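Local coordinates for putative peptidase (Bacteroides fragilis, PDB 5DYN), which is a C11 (clostripain-family) cysteine protease whose two chains together form the enzyme that activates Bacteroides fragilis toxin by cleaving it, at the sodium ion site and the interface of chains B and A. Residues are numbered along the deposited sequence; one frame, centred on the assembly and turned at random. Chains: chain A, Putative peptidase; chain B, Putative peptidase.

Contact 1: the sodium ion site. Residues chain B 35, 38, 116; chain A 61-65. With NA (sodium ion), chain C.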
loop_
_atom_site.group_PDB
_atom_site.type_symbol
_atom_site.label_atom_id
_atom_site.label_comp_id
_atom_site.label_asym_id
_atom_site.label_seq_id
_atom_site.Cartn_x
_atom_site.Cartn_y
_atom_site.Cartn_z
ATOM N N ASP B 35 -12.116 -4.075 -12.513
ATOM C CA ASP B 35 -11.971 -4.427 -11.103
ATOM C C ASP B 35 -13.316 -4.518 -10.387
ATOM O O ASP B 35 -13.572 -5.480 -9.664
ATOM C CB ASP B 35 -11.073 -3.414 -10.394
ATOM C CG ASP B 35 -9.605 -3.631 -10.691
ATOM O OD1 ASP B 35 -9.293 -4.437 -11.596
ATOM O OD2 ASP B 35 -8.765 -2.990 -10.024
ATOM N N GLU B 38 -14.935 -7.534 -11.453
ATOM C CA GLU B 38 -14.259 -8.639 -10.782
ATOM C C GLU B 38 -14.731 -8.769 -9.335
ATOM O O GLU B 38 -14.782 -9.868 -8.783
ATOM C CB GLU B 38 -12.745 -8.449 -10.822
ATOM C CG GLU B 38 -12.129 -8.604 -12.198
ATOM C CD GLU B 38 -10.648 -8.279 -12.205
ATOM O OE1 GLU B 38 -10.059 -8.156 -11.109
ATOM O OE2 GLU B 38 -10.074 -8.134 -13.303
ATOM N N TRP B 116 -7.544 2.193 -3.610
ATOM C CA TRP B 116 -7.457 1.960 -5.047
ATOM C C TRP B 116 -7.146 3.252 -5.794
ATOM O O TRP B 116 -8.043 4.073 -6.008
ATOM C CB TRP B 116 -8.780 1.366 -5.548
ATOM C CG TRP B 116 -8.739 0.673 -6.888
ATOM C CD1 TRP B 116 -8.774 -0.675 -7.112
ATOM C CD2 TRP B 116 -8.690 1.292 -8.184
ATOM N NE1 TRP B 116 -8.743 -0.933 -8.462
ATOM C CE2 TRP B 116 -8.688 0.256 -9.141
ATOM C CE3 TRP B 116 -8.643 2.619 -8.627
ATOM C CZ2 TRP B 116 -8.636 0.505 -10.512
ATOM C CZ3 TRP B 116 -8.590 2.864 -9.987
ATOM C CH2 TRP B 116 -8.589 1.811 -10.914
ATOM N N PRO A 61 -3.810 -3.764 -14.024
ATOM C CA PRO A 61 -5.035 -4.513 -13.712
ATOM C C PRO A 61 -5.233 -4.775 -12.217
ATOM O O PRO A 61 -6.304 -5.229 -11.820
ATOM C CB PRO A 61 -4.845 -5.833 -14.474
ATOM C CG PRO A 61 -3.380 -5.917 -14.754
ATOM C CD PRO A 61 -2.948 -4.505 -14.961
ATOM N N GLY A 62 -4.212 -4.504 -11.408
ATOM C CA GLY A 62 -4.329 -4.591 -9.964
ATOM C C GLY A 62 -4.671 -5.966 -9.425
ATOM O O GLY A 62 -4.232 -6.985 -9.954
ATOM N N ALA A 63 -5.459 -5.995 -8.358
ATOM C CA ALA A 63 -5.828 -7.250 -7.721
ATOM C C ALA A 63 -6.814 -8.055 -8.565
ATOM O O ALA A 63 -7.664 -7.484 -9.251
ATOM C CB ALA A 63 -6.416 -6.983 -6.340
ATOM N N PRO A 64 -6.689 -9.392 -8.526
ATOM C CA PRO A 64 -7.718 -10.288 -9.060
ATOM C C PRO A 64 -8.893 -10.339 -8.098
ATOM O O PRO A 64 -9.027 -11.289 -7.327
ATOM C CB PRO A 64 -7.003 -11.637 -9.147
ATOM C CG PRO A 64 -5.975 -11.570 -8.067
ATOM C CD PRO A 64 -5.521 -10.135 -8.018
ATOM N N TYR A 65 -9.738 -9.315 -8.144
ATOM C CA TYR A 65 -10.806 -9.159 -7.161
ATOM C C TYR A 65 -11.843 -10.278 -7.213
ATOM O O TYR A 65 -12.718 -10.352 -6.353
ATOM C CB TYR A 65 -11.489 -7.798 -7.338
ATOM C CG TYR A 65 -10.638 -6.640 -6.864
ATOM C CD1 TYR A 65 -10.513 -6.355 -5.509
ATOM C CD2 TYR A 65 -9.955 -5.835 -7.767
ATOM C CE1 TYR A 65 -9.732 -5.304 -5.067
ATOM C CE2 TYR A 65 -9.171 -4.780 -7.333
ATOM C CZ TYR A 65 -9.064 -4.519 -5.981
ATOM O OH TYR A 65 -8.287 -3.471 -5.540
HETATM NA NA NA C . -8.179 -6.607 -11.616
HETATM O O HOH W 1 -7.938 -6.913 -14.140
#
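A sodium ion, possibly taken up from the crystallisation medium, sits between the two chains in a distorted six-coordinate shell. Protein builds the densely packed side. B:Asp35 and B:Glu38, one turn apart on their helix, both have CG anti to the carbonyl carbon, sending both carboxylates toward the ion. B:Asp35 OD1 binds NA at 2.4 Å, and the backbone carbonyl A:Pro61 O does so at 2.3 Å. B:Glu38 OE1 binds NA at 2.5 Å, and A:Ala63 O binds NA at a longer 2.6 Å. The other aspartate oxygen, OD2, is held through its anti lone pair by the indole NE1 of B:Trp116 at 2.6 Å; the acceptor lies in the ring plane with 160° at the hydrogen, so the indole and the ion together hold the carboxylate's rotation. A:Tyr65 crosses the aspartate obliquely, its ring plane 59° from the carboxylate, while A:Ala63 CB lies over one face of the tyrosine ring, toward the rim. A:Tyr65 N donates to the anti lone pair of B:Glu38 OE1 at 3.2 Å, so OE1 serves ion and amide; this helix start may favour the charged glutamate. On the looser side, B:Glu38 OE2 is the weaker contact, 3.0 Å from NA, and water 1 has its oxygen 2.6 Å from NA. In the fold, the site joins helix 29-43 of chain B to the loop leading into helix 65-72 of chain A, with B:Trp116 ending strand 110-116.

Contact 2: the interface of chains B and A. Residues chain B 39, 42-43, 46, 51-53; chain A 65-66, 69-70, 72-73.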
loop_
_atom_site.group_PDB
_atom_site.type_symbol
_atom_site.label_atom_id
_atom_site.label_comp_id
_atom_site.label_asym_id
_atom_site.label_seq_id
_atom_site.Cartn_x
_atom_site.Cartn_y
_atom_site.Cartn_z
ATOM N N MET B 39 -15.075 -7.641 -8.726
ATOM C CA MET B 39 -15.575 -7.642 -7.358
ATOM C C MET B 39 -16.942 -8.314 -7.278
ATOM O O MET B 39 -17.192 -9.113 -6.375
ATOM C CB MET B 39 -15.646 -6.215 -6.812
ATOM C CG MET B 39 -14.283 -5.581 -6.619
ATOM S SD MET B 39 -14.313 -3.833 -6.181
ATOM C CE MET B 39 -12.559 -3.473 -6.286
ATOM N N GLY B 42 -16.405 -11.957 -7.638
ATOM C CA GLY B 42 -15.848 -12.498 -6.411
ATOM C C GLY B 42 -16.867 -12.496 -5.289
ATOM O O GLY B 42 -16.832 -13.337 -4.392
ATOM N N MET B 43 -17.788 -11.543 -5.351
ATOM C CA MET B 43 -18.829 -11.409 -4.342
ATOM C C MET B 43 -19.810 -12.579 -4.398
ATOM O O MET B 43 -20.546 -12.835 -3.442
ATOM C CB MET B 43 -19.558 -10.074 -4.528
ATOM C CG MET B 43 -20.565 -9.727 -3.450
ATOM S SD MET B 43 -20.012 -10.104 -1.777
ATOM C CE MET B 43 -18.534 -9.127 -1.662
ATOM N N VAL B 46 -19.328 -15.230 -1.836
ATOM C CA VAL B 46 -19.273 -14.564 -0.539
ATOM C C VAL B 46 -20.670 -14.459 0.073
ATOM O O VAL B 46 -21.626 -14.074 -0.601
ATOM C CB VAL B 46 -18.659 -13.148 -0.648
ATOM C CG1 VAL B 46 -18.755 -12.411 0.682
ATOM C CG2 VAL B 46 -17.219 -13.223 -1.117
ATOM N N GLY B 51 -21.424 -10.389 5.121
ATOM C CA GLY B 51 -20.345 -9.636 4.505
ATOM C C GLY B 51 -20.850 -8.435 3.727
ATOM O O GLY B 51 -21.732 -8.561 2.876
ATOM N N ASN B 52 -20.290 -7.266 4.019
ATOM C CA ASN B 52 -20.680 -6.037 3.337
ATOM C C ASN B 52 -19.540 -5.437 2.527
ATOM O O ASN B 52 -18.611 -4.852 3.089
ATOM C CB ASN B 52 -21.184 -5.003 4.343
ATOM C CG ASN B 52 -22.325 -5.520 5.191
ATOM O OD1 ASN B 52 -23.468 -5.587 4.739
ATOM N ND2 ASN B 52 -22.023 -5.878 6.434
ATOM N N LEU B 53 -19.609 -5.580 1.207
ATOM C CA LEU B 53 -18.633 -4.942 0.331
ATOM C C LEU B 53 -19.161 -3.617 -0.189
ATOM O O LEU B 53 -20.007 -3.575 -1.082
ATOM C CB LEU B 53 -18.267 -5.842 -0.844
ATOM C CG LEU B 53 -17.218 -5.254 -1.793
ATOM C CD1 LEU B 53 -15.929 -4.941 -1.041
ATOM C CD2 LEU B 53 -16.945 -6.187 -2.963
ATOM N N TYR A 65 -9.738 -9.315 -8.144
ATOM C CA TYR A 65 -10.806 -9.159 -7.161
ATOM C C TYR A 65 -11.843 -10.278 -7.213
ATOM O O TYR A 65 -12.718 -10.352 -6.353
ATOM C CB TYR A 65 -11.489 -7.798 -7.338
ATOM C CG TYR A 65 -10.638 -6.640 -6.864
ATOM C CD1 TYR A 65 -10.513 -6.355 -5.509
ATOM C CD2 TYR A 65 -9.955 -5.835 -7.767
ATOM C CE1 TYR A 65 -9.732 -5.304 -5.067
ATOM C CE2 TYR A 65 -9.171 -4.780 -7.333
ATOM C CZ TYR A 65 -9.064 -4.519 -5.981
ATOM O OH TYR A 65 -8.287 -3.471 -5.540
ATOM N N GLN A 66 -11.746 -11.153 -8.209
ATOM C CA GLN A 66 -12.614 -12.323 -8.251
ATOM C C GLN A 66 -12.190 -13.320 -7.171
ATOM O O GLN A 66 -13.005 -14.103 -6.687
ATOM C CB GLN A 66 -12.596 -12.980 -9.634
ATOM C CG GLN A 66 -11.238 -13.478 -10.092
ATOM C CD GLN A 66 -10.496 -12.464 -10.940
ATOM O OE1 GLN A 66 -10.670 -11.257 -10.784
ATOM N NE2 GLN A 66 -9.663 -12.955 -11.848
ATOM N N VAL A 69 -11.641 -10.599 -3.319
ATOM C CA VAL A 69 -12.855 -10.279 -2.572
ATOM C C VAL A 69 -13.247 -11.419 -1.616
ATOM O O VAL A 69 -13.513 -11.156 -0.445
ATOM C CB VAL A 69 -14.041 -9.932 -3.513
ATOM C CG1 VAL A 69 -15.366 -10.140 -2.808
ATOM C CG2 VAL A 69 -13.921 -8.504 -4.017
ATOM N N PRO A 70 -13.269 -12.683 -2.091
ATOM C CA PRO A 70 -13.512 -13.746 -1.106
ATOM C C PRO A 70 -12.441 -13.806 -0.015
ATOM O O PRO A 70 -12.760 -14.077 1.143
ATOM C CB PRO A 70 -13.490 -15.022 -1.952
ATOM C CG PRO A 70 -13.864 -14.580 -3.310
ATOM C CD PRO A 70 -13.257 -13.220 -3.467
ATOM N N MET A 72 -10.930 -11.365 1.268
ATOM C CA MET A 72 -11.196 -10.277 2.203
ATOM C C MET A 72 -12.272 -10.637 3.220
ATOM O O MET A 72 -12.347 -10.030 4.285
ATOM C CB MET A 72 -11.603 -9.008 1.451
ATOM C CG MET A 72 -10.497 -8.426 0.591
ATOM S SD MET A 72 -10.880 -6.792 -0.061
ATOM C CE MET A 72 -12.394 -7.117 -0.949
ATOM N N PHE A 73 -13.103 -11.623 2.897
ATOM C CA PHE A 73 -14.190 -12.008 3.788
ATOM C C PHE A 73 -13.955 -13.378 4.421
ATOM O O PHE A 73 -14.903 -14.089 4.754
ATOM C CB PHE A 73 -15.523 -11.987 3.036
ATOM C CG PHE A 73 -15.996 -10.603 2.691
ATOM C CD1 PHE A 73 -16.701 -9.847 3.611
ATOM C CD2 PHE A 73 -15.728 -10.054 1.447
ATOM C CE1 PHE A 73 -17.135 -8.571 3.298
ATOM C CE2 PHE A 73 -16.158 -8.778 1.128
ATOM C CZ PHE A 73 -16.861 -8.037 2.054
#
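This is an apolar helix-to-helix interface, with no nitrogen or oxygen of one chain within bonding reach of the other, and it helps fasten the two chains together by packing alone; the patch hides 299 Å² in all. B:Met39 runs alongside A:Tyr65, pointing the same way, with CG anti to the carbonyl carbon (chi1 -68°) and the chain extended beyond it; its methyl CE sits over the ring centre, 3.4 Å from the centroid, in a CH-pi contact. A:Val69 enters between neighbouring turns: CG1 meets B:Met43 CE at 3.5 Å, whereas CG2 faces B:Met39 CA at 3.8 Å. B:Gly42, lacking a side chain, probably lets the helices approach; its CA is 3.7 Å from A:Gln66 CA. B:Met43 is bent at chi2 (42°) and chi3 (59°), which turns the same methyl toward A:Phe73 CE2 at 3.7 Å. The A:Phe73 ring is further enclosed by B:Val46, whose CG1 is 3.9 Å from ring atom CG, and by B:Gly51, whose CA is 3.6 Å from CE1. B:Leu53 CB lies against the ring tip, A:Phe73 CZ. In the fold, helix 65-72 of chain A and the next residue pack against helix 29-43, strand 51-58 and the loop between them in chain B.

Contact 3: the interface of chains B and A. Residues chain B 23, 25-26, 90, 115-119; chain A 1-5, 8, 32.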
loop_
_atom_site.group_PDB
_atom_site.type_symbol
_atom_site.label_atom_id
_atom_site.label_comp_id
_atom_site.label_asym_id
_atom_site.label_seq_id
_atom_site.Cartn_x
_atom_site.Cartn_y
_atom_site.Cartn_z
ATOM N N ILE B 23 -9.952 6.118 -5.864
ATOM C CA ILE B 23 -9.620 7.408 -6.444
ATOM C C ILE B 23 -9.207 7.164 -7.892
ATOM O O ILE B 23 -8.024 7.005 -8.198
ATOM C CB ILE B 23 -8.498 8.113 -5.661
ATOM C CG1 ILE B 23 -8.853 8.165 -4.173
ATOM C CG2 ILE B 23 -8.251 9.509 -6.215
ATOM C CD1 ILE B 23 -7.749 8.713 -3.294
ATOM N N GLN B 25 -10.091 9.056 -10.686
ATOM C CA GLN B 25 -10.133 10.206 -11.584
ATOM C C GLN B 25 -8.728 10.517 -12.082
ATOM O O GLN B 25 -8.147 11.560 -11.769
ATOM C CB GLN B 25 -10.753 11.420 -10.892
ATOM C CG GLN B 25 -11.101 12.559 -11.839
ATOM C CD GLN B 25 -11.962 13.606 -11.175
ATOM O OE1 GLN B 25 -13.001 13.291 -10.600
ATOM N NE2 GLN B 25 -11.525 14.859 -11.231
ATOM N N ASN B 26 -8.191 9.592 -12.865
ATOM C CA ASN B 26 -6.823 9.671 -13.339
ATOM C C ASN B 26 -6.621 8.724 -14.506
ATOM O O ASN B 26 -7.586 8.314 -15.151
ATOM C CB ASN B 26 -5.851 9.349 -12.204
ATOM C CG ASN B 26 -6.271 8.128 -11.410
ATOM O OD1 ASN B 26 -6.657 7.108 -11.979
ATOM N ND2 ASN B 26 -6.219 8.233 -10.085
ATOM N N ALA B 90 -9.404 12.814 -3.014
ATOM C CA ALA B 90 -8.107 12.740 -2.352
ATOM C C ALA B 90 -8.043 13.731 -1.195
ATOM O O ALA B 90 -6.984 13.941 -0.601
ATOM C CB ALA B 90 -6.983 13.004 -3.341
ATOM N N PHE B 115 -7.517 0.487 -0.720
ATOM C CA PHE B 115 -7.140 1.780 -1.268
ATOM C C PHE B 115 -6.718 1.640 -2.726
ATOM O O PHE B 115 -5.679 1.054 -3.035
ATOM C CB PHE B 115 -6.031 2.399 -0.423
ATOM C CG PHE B 115 -6.447 2.679 0.993
ATOM C CD1 PHE B 115 -6.352 1.695 1.966
ATOM C CD2 PHE B 115 -6.954 3.919 1.346
ATOM C CE1 PHE B 115 -6.743 1.948 3.270
ATOM C CE2 PHE B 115 -7.345 4.177 2.649
ATOM C CZ PHE B 115 -7.238 3.191 3.609
ATOM N N TRP B 116 -7.544 2.193 -3.610
ATOM C CA TRP B 116 -7.457 1.960 -5.047
ATOM C C TRP B 116 -7.146 3.252 -5.794
ATOM O O TRP B 116 -8.043 4.073 -6.008
ATOM C CB TRP B 116 -8.780 1.366 -5.548
ATOM C CG TRP B 116 -8.739 0.673 -6.888
ATOM C CD1 TRP B 116 -8.774 -0.675 -7.112
ATOM C CD2 TRP B 116 -8.690 1.292 -8.184
ATOM N NE1 TRP B 116 -8.743 -0.933 -8.462
ATOM C CE2 TRP B 116 -8.688 0.256 -9.141
ATOM C CE3 TRP B 116 -8.643 2.619 -8.627
ATOM C CZ2 TRP B 116 -8.636 0.505 -10.512
ATOM C CZ3 TRP B 116 -8.590 2.864 -9.987
ATOM C CH2 TRP B 116 -8.589 1.811 -10.914
ATOM N N SER B 117 -5.884 3.428 -6.186
ATOM C CA SER B 117 -5.462 4.604 -6.952
ATOM C C SER B 117 -3.993 4.518 -7.360
ATOM O O SER B 117 -3.383 3.452 -7.301
ATOM C CB SER B 117 -5.687 5.886 -6.146
ATOM O OG SER B 117 -5.635 7.025 -6.980
ATOM N N HIS B 118 -3.434 5.649 -7.778
ATOM C CA HIS B 118 -1.991 5.768 -7.960
ATOM C C HIS B 118 -1.327 5.904 -6.597
ATOM O O HIS B 118 -1.948 6.376 -5.644
ATOM C CB HIS B 118 -1.633 6.967 -8.842
ATOM C CG HIS B 118 -1.795 6.709 -10.307
ATOM N ND1 HIS B 118 -1.110 5.713 -10.968
ATOM C CD2 HIS B 118 -2.556 7.327 -11.242
ATOM C CE1 HIS B 118 -1.447 5.722 -12.245
ATOM N NE2 HIS B 118 -2.322 6.693 -12.439
ATOM N N GLY B 119 -0.068 5.497 -6.505
ATOM C CA GLY B 119 0.639 5.520 -5.241
ATOM C C GLY B 119 2.069 5.999 -5.378
ATOM O O GLY B 119 2.707 5.802 -6.412
ATOM N N TRP A 1 2.905 10.166 -1.244
ATOM C CA TRP A 1 1.471 10.432 -1.242
ATOM C C TRP A 1 0.679 9.216 -1.700
ATOM O O TRP A 1 1.249 8.220 -2.138
ATOM C CB TRP A 1 1.146 11.635 -2.134
ATOM C CG TRP A 1 1.709 11.539 -3.527
ATOM C CD1 TRP A 1 2.899 12.043 -3.965
ATOM C CD2 TRP A 1 1.099 10.907 -4.665
ATOM N NE1 TRP A 1 3.071 11.764 -5.301
ATOM C CE2 TRP A 1 1.978 11.072 -5.755
ATOM C CE3 TRP A 1 -0.105 10.223 -4.868
ATOM C CZ2 TRP A 1 1.698 10.567 -7.027
ATOM C CZ3 TRP A 1 -0.385 9.725 -6.134
ATOM C CH2 TRP A 1 0.514 9.901 -7.196
ATOM N N PHE A 2 -0.640 9.298 -1.579
ATOM C CA PHE A 2 -1.515 8.286 -2.153
ATOM C C PHE A 2 -2.722 8.931 -2.815
ATOM O O PHE A 2 -3.270 9.912 -2.316
ATOM C CB PHE A 2 -1.990 7.282 -1.101
ATOM C CG PHE A 2 -3.198 6.501 -1.533
ATOM C CD1 PHE A 2 -3.077 5.480 -2.461
ATOM C CD2 PHE A 2 -4.457 6.814 -1.042
ATOM C CE1 PHE A 2 -4.190 4.775 -2.883
ATOM C CE2 PHE A 2 -5.572 6.109 -1.458
ATOM C CZ PHE A 2 -5.438 5.091 -2.382
ATOM N N GLY A 3 -3.136 8.365 -3.940
ATOM C CA GLY A 3 -4.331 8.817 -4.620
ATOM C C GLY A 3 -4.102 10.043 -5.475
ATOM O O GLY A 3 -3.478 11.010 -5.039
ATOM N N GLN A 4 -4.601 9.991 -6.704
ATOM C CA GLN A 4 -4.585 11.148 -7.583
ATOM C C GLN A 4 -5.987 11.435 -8.098
ATOM O O GLN A 4 -6.569 10.643 -8.842
ATOM C CB GLN A 4 -3.629 10.939 -8.755
ATOM C CG GLN A 4 -3.681 12.067 -9.775
ATOM C CD GLN A 4 -2.836 11.786 -11.002
ATOM O OE1 GLN A 4 -2.586 10.630 -11.351
ATOM N NE2 GLN A 4 -2.386 12.846 -11.663
ATOM N N ASP A 5 -6.532 12.570 -7.683
ATOM C CA ASP A 5 -7.826 13.024 -8.168
ATOM C C ASP A 5 -7.605 14.275 -9.002
ATOM O O ASP A 5 -7.588 15.388 -8.471
ATOM C CB ASP A 5 -8.781 13.303 -7.005
ATOM C CG ASP A 5 -10.218 13.486 -7.455
ATOM O OD1 ASP A 5 -10.466 14.278 -8.389
ATOM O OD2 ASP A 5 -11.107 12.837 -6.866
ATOM N N ASN A 8 -4.883 16.616 -7.651
ATOM C CA ASN A 8 -4.767 16.540 -6.201
ATOM C C ASN A 8 -4.256 15.185 -5.743
ATOM O O ASN A 8 -4.614 14.149 -6.301
ATOM C CB ASN A 8 -6.107 16.845 -5.539
ATOM C CG ASN A 8 -6.555 18.270 -5.778
ATOM O OD1 ASN A 8 -7.167 18.572 -6.802
ATOM N ND2 ASN A 8 -6.246 19.157 -4.837
ATOM N N ALA A 32 -2.112 -0.128 -4.911
ATOM C CA ALA A 32 -1.495 1.075 -5.452
ATOM C C ALA A 32 0.024 0.965 -5.367
ATOM O O ALA A 32 0.551 0.161 -4.600
ATOM C CB ALA A 32 -1.986 2.306 -4.709
#
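Backbone pairing supplies the first kind of interaction: strand 2-5 of chain A runs along the loop that follows strand 110-116 of chain B, with B:Gly119 and A:Phe2 forming an antiparallel bridge. A:Gly3 N donates to B:His118 O at 2.9 Å, 159° at the hydrogen, and lies in the carbonyl plane. B:His118 is the family's catalytic histidine, so this bond probably helps place active-site backbone, close to A:Ala32, which directly precedes the catalytic cysteine.

Polar side chains form the second kind. The hydroxyl B:Ser117 OG, anti to its backbone N (chi1 -164°), accepts a hydrogen bond from A:Gln4 N at 3.2 Å and donates to B:Ile23 O at 2.7 Å, linking strand 2-5 of chain A to the end of strand 16-23 of chain B. B:Asn26 occupies the crowded position with CG between N and the carbonyl carbon (chi1 45°), which brings its amide over to A:Gln4 O.

Apolar packing is the third. A:Phe2 crosses B:Phe115 at about a right angle, tip against methylene, with CZ 3.4 Å from B:Phe115 CB. B:Ile23 CD1 fits against A:Gly3 CA at 3.7 Å, and A:Trp1 sets the rim of its indole beside B:His118 CB.

The amide B:Asn26 ND2 serves two carbonyls, reaching A:Gln4 O at 2.7 Å on a lone pair and B:Ile23 O at 2.9 Å from above the carbonyl plane.

Contact 4: the interface of chains B and A. Residues chain B 122-124; chain A 39, 214, 223, 226-227, 230.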
loop_
_atom_site.group_PDB
_atom_site.type_symbol
_atom_site.label_atom_id
_atom_site.label_comp_id
_atom_site.label_asym_id
_atom_site.label_seq_id
_atom_site.Cartn_x
_atom_site.Cartn_y
_atom_site.Cartn_z
ATOM N N TRP B 122 5.520 7.675 0.846
ATOM C CA TRP B 122 5.411 8.785 1.789
ATOM C C TRP B 122 5.537 10.141 1.107
ATOM O O TRP B 122 5.191 11.165 1.696
ATOM C CB TRP B 122 6.492 8.670 2.869
ATOM C CG TRP B 122 7.880 8.809 2.308
ATOM C CD1 TRP B 122 8.676 7.805 1.834
ATOM C CD2 TRP B 122 8.625 10.023 2.144
ATOM N NE1 TRP B 122 9.873 8.319 1.394
ATOM C CE2 TRP B 122 9.867 9.678 1.572
ATOM C CE3 TRP B 122 8.365 11.369 2.427
ATOM C CZ2 TRP B 122 10.846 10.628 1.281
ATOM C CZ3 TRP B 122 9.338 12.310 2.138
ATOM C CH2 TRP B 122 10.563 11.935 1.571
ATOM N N ILE B 123 6.056 10.134 -0.121
ATOM C CA ILE B 123 6.388 11.349 -0.872
ATOM C C ILE B 123 5.304 12.420 -0.792
ATOM O O ILE B 123 4.125 12.126 -0.970
ATOM C CB ILE B 123 6.645 11.018 -2.363
ATOM C CG1 ILE B 123 7.819 10.045 -2.504
ATOM C CG2 ILE B 123 6.912 12.280 -3.164
ATOM C CD1 ILE B 123 9.150 10.633 -2.095
ATOM N N PRO B 124 5.700 13.668 -0.493
ATOM C CA PRO B 124 4.747 14.783 -0.438
ATOM C C PRO B 124 4.026 15.000 -1.766
ATOM O O PRO B 124 4.527 14.588 -2.811
ATOM C CB PRO B 124 5.634 15.989 -0.102
ATOM C CG PRO B 124 6.833 15.406 0.557
ATOM C CD PRO B 124 7.061 14.086 -0.114
ATOM N N GLU A 39 7.666 4.002 6.177
ATOM C CA GLU A 39 7.161 5.310 6.572
ATOM C C GLU A 39 5.640 5.371 6.503
ATOM O O GLU A 39 4.999 6.075 7.283
ATOM C CB GLU A 39 7.767 6.403 5.694
ATOM C CG GLU A 39 9.287 6.478 5.761
ATOM C CD GLU A 39 9.973 5.592 4.726
ATOM O OE1 GLU A 39 9.296 4.748 4.098
ATOM O OE2 GLU A 39 11.198 5.744 4.542
ATOM N N TYR A 214 13.305 5.145 2.601
ATOM C CA TYR A 214 13.955 6.232 1.891
ATOM C C TYR A 214 15.427 6.277 2.275
ATOM O O TYR A 214 15.816 5.810 3.347
ATOM C CB TYR A 214 13.273 7.572 2.188
ATOM C CG TYR A 214 13.931 8.752 1.506
ATOM C CD1 TYR A 214 13.817 8.937 0.134
ATOM C CD2 TYR A 214 14.668 9.675 2.233
ATOM C CE1 TYR A 214 14.418 10.009 -0.493
ATOM C CE2 TYR A 214 15.274 10.750 1.613
ATOM C CZ TYR A 214 15.146 10.913 0.252
ATOM O OH TYR A 214 15.748 11.984 -0.365
ATOM N N LEU A 223 14.066 17.032 -1.002
ATOM C CA LEU A 223 13.397 15.791 -0.619
ATOM C C LEU A 223 13.928 15.270 0.717
ATOM O O LEU A 223 13.187 14.662 1.490
ATOM C CB LEU A 223 13.566 14.727 -1.707
ATOM C CG LEU A 223 12.705 13.466 -1.581
ATOM C CD1 LEU A 223 11.223 13.810 -1.575
ATOM C CD2 LEU A 223 13.018 12.492 -2.705
ATOM N N SER A 226 11.990 17.268 3.073
ATOM C CA SER A 226 10.627 16.745 3.148
ATOM C C SER A 226 10.537 15.500 4.024
ATOM O O SER A 226 9.538 15.282 4.702
ATOM C CB SER A 226 10.101 16.419 1.751
ATOM O OG SER A 226 10.086 17.567 0.925
ATOM N N TYR A 227 11.587 14.687 4.002
ATOM C CA TYR A 227 11.613 13.446 4.766
ATOM C C TYR A 227 11.611 13.721 6.267
ATOM O O TYR A 227 11.212 12.870 7.061
ATOM C CB TYR A 227 12.837 12.611 4.383
ATOM C CG TYR A 227 12.798 11.184 4.883
ATOM C CD1 TYR A 227 11.770 10.329 4.513
ATOM C CD2 TYR A 227 13.798 10.687 5.710
ATOM C CE1 TYR A 227 11.730 9.026 4.959
ATOM C CE2 TYR A 227 13.767 9.379 6.162
ATOM C CZ TYR A 227 12.728 8.553 5.781
ATOM O OH TYR A 227 12.682 7.247 6.218
ATOM N N THR A 230 8.128 13.269 7.926
ATOM C CA THR A 230 7.545 11.966 8.221
ATOM C C THR A 230 7.709 11.648 9.703
ATOM O O THR A 230 8.682 12.067 10.331
ATOM C CB THR A 230 8.182 10.842 7.373
ATOM O OG1 THR A 230 9.553 10.669 7.745
ATOM C CG2 THR A 230 8.110 11.182 5.902
#
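The loop 122-124 of chain B meets helix 221-227, the loop residues A:Tyr214 and A:Thr230, and helix 38-43 of chain A. B:Trp122 carries the contact, hiding 124 Å² of its surface. Its CG stands in the crowded position between the backbone N and the carbonyl carbon (chi1 65°), and this projects the indole into chain A. A:Tyr227 comes at one face: the edge atom CD1 lies 3.4 Å from B:Trp122 CZ2, with the planes 60° apart, an edge-to-face pairing. B:Ile123 CD1, from the tryptophan's own chain, lies over the rim of the opposite face and also touches A:Leu223 CD1 at 3.8 Å. Against A:Tyr214 the roles reverse, since the indole presents its edge to the phenol face at 75°, CZ2 being 3.6 Å from A:Tyr214 CD1. The methyl A:Thr230 CG2 packs on B:Trp122 CE3 at 3.5 Å, and A:Glu39 CB on B:Trp122 CB at 3.8 Å. No polar atoms bond across; bonds within chain A probably help hold the walls. A:Tyr214 N donates to the syn lone pair of A:Glu39 OE2 at 2.9 Å, and A:Thr230 OG1 to A:Tyr227 O at 2.8 Å. Beside the indole, B:Pro124 CG rests on A:Ser226 CB. In the fold, the segment of chain B beyond strand 110-116 is anchored against the C-terminal region and helix 38-43 of chain A.

The contacts are spread along the boundary between the chains. Contact 1 and contact 2 have C-alpha centres about 11 Å apart and share A:Tyr65 and helix 29-43 of chain B, so metal binding and apolar packing act on the same helix of chain B and on the start of helix 65-72 of chain A. Contact 3 lies about 15 Å from contact 1, linked by B:Trp116 at the end of strand 110-116. Contact 4 is about 17 Å from contact 3 and about 33 Å from contact 2, the widest separation. With the catalytic histidine at contact 3, the flanking contacts plausibly hold the two chains in register around the active site.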